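Local coordinates for protein formyltransferase PseJ (PDB 6EDK) that belongs to the formyltransferase family and holds N-{4-[{[(6S)-2-amino-4-oxo-3,4,5,6,7,8-hexahydropteridin-6-yl]methyl}(formyl)amino]benzoyl}-L-glutamic acid in a pocket, at residues A[33-36]-A[37-40]; A[166-170]-A[171-175]. All coordinates share one frame; numbering follows the deposited sequence.

Contact 1 of 2, residues A[33-36]-A[37-40]; sequences PERK and WLRD. With SO4 (sulfate ion), chain C.
Arg35 and Trp37 run side by side where helix 36-43 begins, their ends pointing the same way. The indole NE1 lies 3.8 Å from Arg35 CB, and a single water ties the two polar ends, accepting from Trp37 NE1 at 2.7 Å and from Arg35 NH1 in the guanidinium plane. Trp37 reaches this place because chi1 of 68° sets CG between its own backbone N and carbonyl carbon, which brings the NE1 side alongside Arg35; Leu38 CB touches one indole face near its rim. Arg35 is the N-cap residue, and its O takes a nearly linear bond from Arg39 N (3.0 Å) and a weak one from Leu38 N. Arg39 NE donates to Glu34 OE2 at 3.3 Å, lying on the syn side of the carboxylate but 25° out of its plane; this salt bridge joins the loop to the first turn. One step along, Lys36 NZ faces both carboxylate oxygens of Asp40 in a salt bridge, 3.3 Å from OD2 and 3.4 Å from OD1, both bonds weak, between the same two residues as the backbone bond from Asp40 N to Lys36 O. A sulfate, probably from the crystallisation liquor, sits at the helix start, its O1 2.9 Å from Lys36 N and its O4 receiving Trp37 N; the amides at this end would favour such an anion. Farther out, Tyr72 fixes Arg35 through its carbonyl and a cation-pi contact, while Glu43 and Val49 O take Arg39 NH1. The helix follows strand 27-31, with Trp37 and Leu38 against helix 147-169 and Glu34 and Arg39 beside strand 48-52.

Contact 2 of 2, residues A[166-170]-A[171-175]; sequences WPLIR and LGKIR
Leu168 and Lys173 cross at about a right angle where helix 147-169 gives way to loop, with Leu168 CD2 resting 3.8 Å from Lys173 CD. The lysine contributes the aliphatic part of an extended chain: its CB lies 3.5 Å from Leu168 O, and chi1 of -69° sends the rest, CG beside the backbone N, on toward Leu168 CD2. A second apolar touch comes from Ile174, whose CD1 reaches back to Leu168 CB at 4.2 Å and to Ile169 CG1 slightly farther off. The Arg170 and Leu171 side chains pass each other at a slant, Leu171 CD2 lying 3.9 Å from Arg170 NH1. Arg170 CB lies over the centre of the Trp166 ring, 3.9 Å above its plane, while Arg170 NE forms a salt bridge with Asp47. The backbone forms a Schellman motif. Lys173 N bonds to Leu168 O at 3.3 Å and Gly172 N to Ile169 O at 3.0 Å, the latter closing a type I turn; Gly172 is the C-prime residue, its positive phi (67°) giving the left-handed conformation that ends the helix. Leu168 O also accepts from Leu171 N, so two amides grip it, coming from opposite faces of the carbonyl plane, and the last turn of the helix is closed by the chain that leaves it. Trp166 packs inward on Phe45, Phe68 and Phe162, and Tyr123 OH bonds Ile174 O. Ile169 and Ile174 both lean on Ile134 of strand 133-138, and Ile169 also meets Phe68 of strand 68-71.

Both contacts are local, lie at the surface and deal with a helix end: contact 1 starts helix 36-43, and contact 2 finishes helix 147-169. Their centres are 20 Å apart and their nearest atoms about 7 Å, without touching, yet both involve the long helix, since Trp37 and Leu38 of contact 1 rest on Glu159, Met163 and Phe162, shortly before contact 2 begins. The chemistry differs with position. Contact 1 is largely polar, with two salt bridges, a water and a sulfate around the amino end; contact 2 relies on backbone bonds at a carboxyl end and on aliphatic side chains.

Contact 1 of 2, residues A[33-36]-A[37-40]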
loop_
_atom_site.group_PDB
_atom_site.type_symbol
_atom_site.label_atom_id
_atom_site.label_comp_id
_atom_site.label_asym_id
_atom_site.label_seq_id
_atom_site.Cartn_x
_atom_site.Cartn_y
_atom_site.Cartn_z
ATOM N N PRO A 33 -5.815 -9.675 -1.852
ATOM C CA PRO A 33 -5.929 -10.751 -2.838
ATOM C C PRO A 33 -4.864 -11.814 -2.648
ATOM O O PRO A 33 -3.760 -11.534 -2.180
ATOM C CB PRO A 33 -5.744 -10.021 -4.185
ATOM C CG PRO A 33 -6.087 -8.656 -3.932
ATOM C CD PRO A 33 -5.796 -8.338 -2.486
ATOM N N GLU A 34 -5.188 -13.063 -3.042
ATOM C CA GLU A 34 -4.170 -14.103 -2.935
ATOM C C GLU A 34 -3.073 -13.825 -3.964
ATOM O O GLU A 34 -3.356 -13.552 -5.136
ATOM C CB GLU A 34 -4.748 -15.515 -3.104
ATOM C CG GLU A 34 -3.685 -16.706 -3.213
ATOM C CD GLU A 34 -2.595 -16.886 -2.069
ATOM O OE1 GLU A 34 -2.557 -16.170 -1.032
ATOM O OE2 GLU A 34 -1.730 -17.790 -2.250
ATOM N N ARG A 35 -1.845 -13.843 -3.513
ATOM C CA ARG A 35 -0.668 -13.691 -4.355
ATOM C C ARG A 35 0.279 -14.828 -4.034
ATOM O O ARG A 35 1.031 -14.742 -3.075
ATOM C CB ARG A 35 -0.003 -12.349 -4.111
ATOM C CG ARG A 35 -0.903 -11.183 -4.380
ATOM C CD ARG A 35 -0.195 -9.909 -4.002
ATOM N NE ARG A 35 -1.141 -8.876 -3.592
ATOM C CZ ARG A 35 -1.585 -7.938 -4.424
ATOM N NH1 ARG A 35 -1.151 -7.907 -5.669
ATOM N NH2 ARG A 35 -2.390 -7.025 -3.995
ATOM N N LYS A 36 0.231 -15.884 -4.838
ATOM C CA LYS A 36 1.086 -17.031 -4.567
ATOM C C LYS A 36 2.549 -16.644 -4.524
ATOM O O LYS A 36 3.298 -17.146 -3.676
ATOM C CB LYS A 36 0.858 -18.125 -5.609
ATOM C CG LYS A 36 1.631 -19.417 -5.305
ATOM C CD LYS A 36 1.594 -20.409 -6.485
ATOM C CE LYS A 36 2.625 -21.532 -6.315
ATOM N NZ LYS A 36 2.660 -22.044 -4.917
ATOM N N TRP A 37 2.996 -15.743 -5.425
ATOM C CA TRP A 37 4.411 -15.407 -5.414
ATOM C C TRP A 37 4.825 -14.817 -4.078
ATOM O O TRP A 37 5.961 -15.004 -3.631
ATOM C CB TRP A 37 4.745 -14.414 -6.582
ATOM C CG TRP A 37 4.134 -13.020 -6.392
ATOM C CD1 TRP A 37 2.962 -12.579 -6.910
ATOM C CD2 TRP A 37 4.682 -11.957 -5.671
ATOM N NE1 TRP A 37 2.714 -11.304 -6.489
ATOM C CE2 TRP A 37 3.768 -10.900 -5.728
ATOM C CE3 TRP A 37 5.819 -11.808 -4.903
ATOM C CZ2 TRP A 37 3.976 -9.701 -5.031
ATOM C CZ3 TRP A 37 6.044 -10.630 -4.245
ATOM C CH2 TRP A 37 5.122 -9.595 -4.303
ATOM N N LEU A 38 3.945 -14.030 -3.453
ATOM C CA LEU A 38 4.284 -13.419 -2.181
ATOM C C LEU A 38 4.206 -14.421 -1.013
ATOM O O LEU A 38 5.082 -14.439 -0.134
ATOM C CB LEU A 38 3.340 -12.247 -1.938
ATOM C CG LEU A 38 3.541 -11.432 -0.653
ATOM C CD1 LEU A 38 4.935 -11.015 -0.455
ATOM C CD2 LEU A 38 2.605 -10.240 -0.701
ATOM N N ARG A 39 3.179 -15.255 -1.023
ATOM C CA ARG A 39 3.158 -16.381 -0.095
ATOM C C ARG A 39 4.445 -17.168 -0.173
ATOM O O ARG A 39 5.125 -17.366 0.844
ATOM C CB ARG A 39 1.946 -17.257 -0.381
ATOM C CG ARG A 39 1.973 -18.604 0.326
ATOM C CD ARG A 39 0.777 -19.461 -0.124
ATOM N NE ARG A 39 -0.464 -19.037 0.527
ATOM C CZ ARG A 39 -0.799 -19.372 1.781
ATOM N NH1 ARG A 39 0.025 -20.115 2.531
ATOM N NH2 ARG A 39 -1.955 -18.930 2.286
ATOM N N ASP A 40 4.841 -17.574 -1.391
ATOM C CA ASP A 40 6.057 -18.374 -1.535
ATOM C C ASP A 40 7.282 -17.632 -1.049
ATOM O O ASP A 40 8.174 -18.228 -0.448
ATOM C CB ASP A 40 6.276 -18.776 -3.005
ATOM C CG ASP A 40 5.328 -19.817 -3.467
ATOM O OD1 ASP A 40 4.724 -20.512 -2.624
ATOM O OD2 ASP A 40 5.174 -19.946 -4.692
HETATM S S SO4 C . -0.174 -14.989 -8.378
HETATM O O1 SO4 C . -1.088 -15.561 -7.358
HETATM O O2 SO4 C . -0.603 -15.451 -9.702
HETATM O O3 SO4 C . -0.230 -13.516 -8.351
HETATM O O4 SO4 C . 1.226 -15.431 -8.155
HETATM O O HOH W 1 0.530 -9.885 -7.318
#

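Contact 2 of 2, residues A[166-170]-A[171-175]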
loop_
_atom_site.group_PDB
_atom_site.type_symbol
_atom_site.label_atom_id
_atom_site.label_comp_id
_atom_site.label_asym_id
_atom_site.label_seq_id
_atom_site.Cartn_x
_atom_site.Cartn_y
_atom_site.Cartn_z
ATOM N N TRP A 166 12.221 -6.614 3.241
ATOM C CA TRP A 166 11.629 -7.554 4.185
ATOM C C TRP A 166 12.651 -8.250 5.075
ATOM O O TRP A 166 12.350 -8.407 6.266
ATOM C CB TRP A 166 10.843 -8.588 3.423
ATOM C CG TRP A 166 10.178 -9.661 4.321
ATOM C CD1 TRP A 166 10.419 -11.029 4.251
ATOM C CD2 TRP A 166 9.228 -9.460 5.353
ATOM N NE1 TRP A 166 9.644 -11.677 5.204
ATOM C CE2 TRP A 166 8.902 -10.745 5.884
ATOM C CE3 TRP A 166 8.605 -8.344 5.892
ATOM C CZ2 TRP A 166 7.996 -10.901 6.893
ATOM C CZ3 TRP A 166 7.704 -8.511 6.904
ATOM C CH2 TRP A 166 7.388 -9.795 7.382
ATOM N N PRO A 167 13.822 -8.676 4.600
ATOM C CA PRO A 167 14.805 -9.280 5.548
ATOM C C PRO A 167 15.094 -8.421 6.765
ATOM O O PRO A 167 15.363 -8.967 7.835
ATOM C CB PRO A 167 16.064 -9.477 4.700
ATOM C CG PRO A 167 15.545 -9.651 3.274
ATOM C CD PRO A 167 14.350 -8.684 3.207
ATOM N N LEU A 168 15.073 -7.102 6.633
ATOM C CA LEU A 168 15.208 -6.207 7.768
ATOM C C LEU A 168 13.896 -6.040 8.514
ATOM O O LEU A 168 13.880 -6.105 9.739
ATOM C CB LEU A 168 15.739 -4.840 7.302
ATOM C CG LEU A 168 17.159 -4.864 6.698
ATOM C CD1 LEU A 168 17.497 -3.548 6.038
ATOM C CD2 LEU A 168 18.220 -5.181 7.762
ATOM N N ILE A 169 12.786 -5.757 7.796
ATOM C CA ILE A 169 11.516 -5.538 8.466
ATOM C C ILE A 169 11.143 -6.756 9.304
ATOM O O ILE A 169 10.574 -6.642 10.394
ATOM C CB ILE A 169 10.407 -5.243 7.441
ATOM C CG1 ILE A 169 10.759 -3.993 6.679
ATOM C CG2 ILE A 169 9.048 -5.110 8.165
ATOM C CD1 ILE A 169 9.812 -3.743 5.465
ATOM N N ARG A 170 11.436 -7.941 8.774
ATOM C CA ARG A 170 11.085 -9.194 9.436
ATOM C C ARG A 170 11.642 -9.270 10.853
ATOM O O ARG A 170 11.083 -9.965 11.705
ATOM C CB ARG A 170 11.657 -10.333 8.600
ATOM C CG ARG A 170 11.162 -11.650 8.967
ATOM C CD ARG A 170 11.663 -12.602 7.931
ATOM N NE ARG A 170 11.598 -13.952 8.468
ATOM C CZ ARG A 170 12.595 -14.532 9.120
ATOM N NH1 ARG A 170 13.759 -13.880 9.283
ATOM N NH2 ARG A 170 12.438 -15.765 9.586
ATOM N N LEU A 171 12.738 -8.569 11.112
ATOM C CA LEU A 171 13.436 -8.621 12.393
ATOM C C LEU A 171 13.303 -7.329 13.196
ATOM O O LEU A 171 14.121 -7.077 14.081
ATOM C CB LEU A 171 14.900 -8.948 12.141
ATOM C CG LEU A 171 15.094 -10.254 11.369
ATOM C CD1 LEU A 171 16.545 -10.498 11.083
ATOM C CD2 LEU A 171 14.493 -11.402 12.171
ATOM N N GLY A 172 12.293 -6.513 12.906
ATOM C CA GLY A 172 12.061 -5.289 13.662
ATOM C C GLY A 172 13.122 -4.209 13.522
ATOM O O GLY A 172 13.244 -3.350 14.405
ATOM N N LYS A 173 13.852 -4.188 12.402
ATOM C CA LYS A 173 15.013 -3.311 12.299
ATOM C C LYS A 173 14.745 -1.927 11.698
ATOM O O LYS A 173 15.684 -1.122 11.665
ATOM C CB LYS A 173 16.112 -4.009 11.497
ATOM C CG LYS A 173 16.711 -5.175 12.249
ATOM C CD LYS A 173 17.935 -5.711 11.545
ATOM C CE LYS A 173 18.372 -7.047 12.125
ATOM N NZ LYS A 173 19.458 -7.663 11.282
ATOM N N ILE A 174 13.516 -1.612 11.264
ATOM C CA ILE A 174 13.171 -0.256 10.817
ATOM C C ILE A 174 11.924 0.160 11.575
ATOM O O ILE A 174 10.812 -0.245 11.219
ATOM C CB ILE A 174 12.953 -0.176 9.304
ATOM C CG1 ILE A 174 14.090 -0.912 8.586
ATOM C CG2 ILE A 174 12.881 1.300 8.785
ATOM C CD1 ILE A 174 13.908 -1.014 7.052
ATOM N N ARG A 175 12.095 0.960 12.629
ATOM C CA ARG A 175 10.983 1.353 13.497
ATOM C C ARG A 175 10.058 2.388 12.855
ATOM O O ARG A 175 8.954 2.625 13.371
ATOM C CB ARG A 175 11.536 1.895 14.829
ATOM C CG ARG A 175 10.491 2.405 15.834
ATOM C CD ARG A 175 11.158 2.958 17.121
ATOM N NE ARG A 175 11.986 1.943 17.782
ATOM C CZ ARG A 175 13.288 2.062 18.056
ATOM N NH1 ARG A 175 13.957 3.178 17.759
ATOM N NH2 ARG A 175 13.922 1.059 18.651
#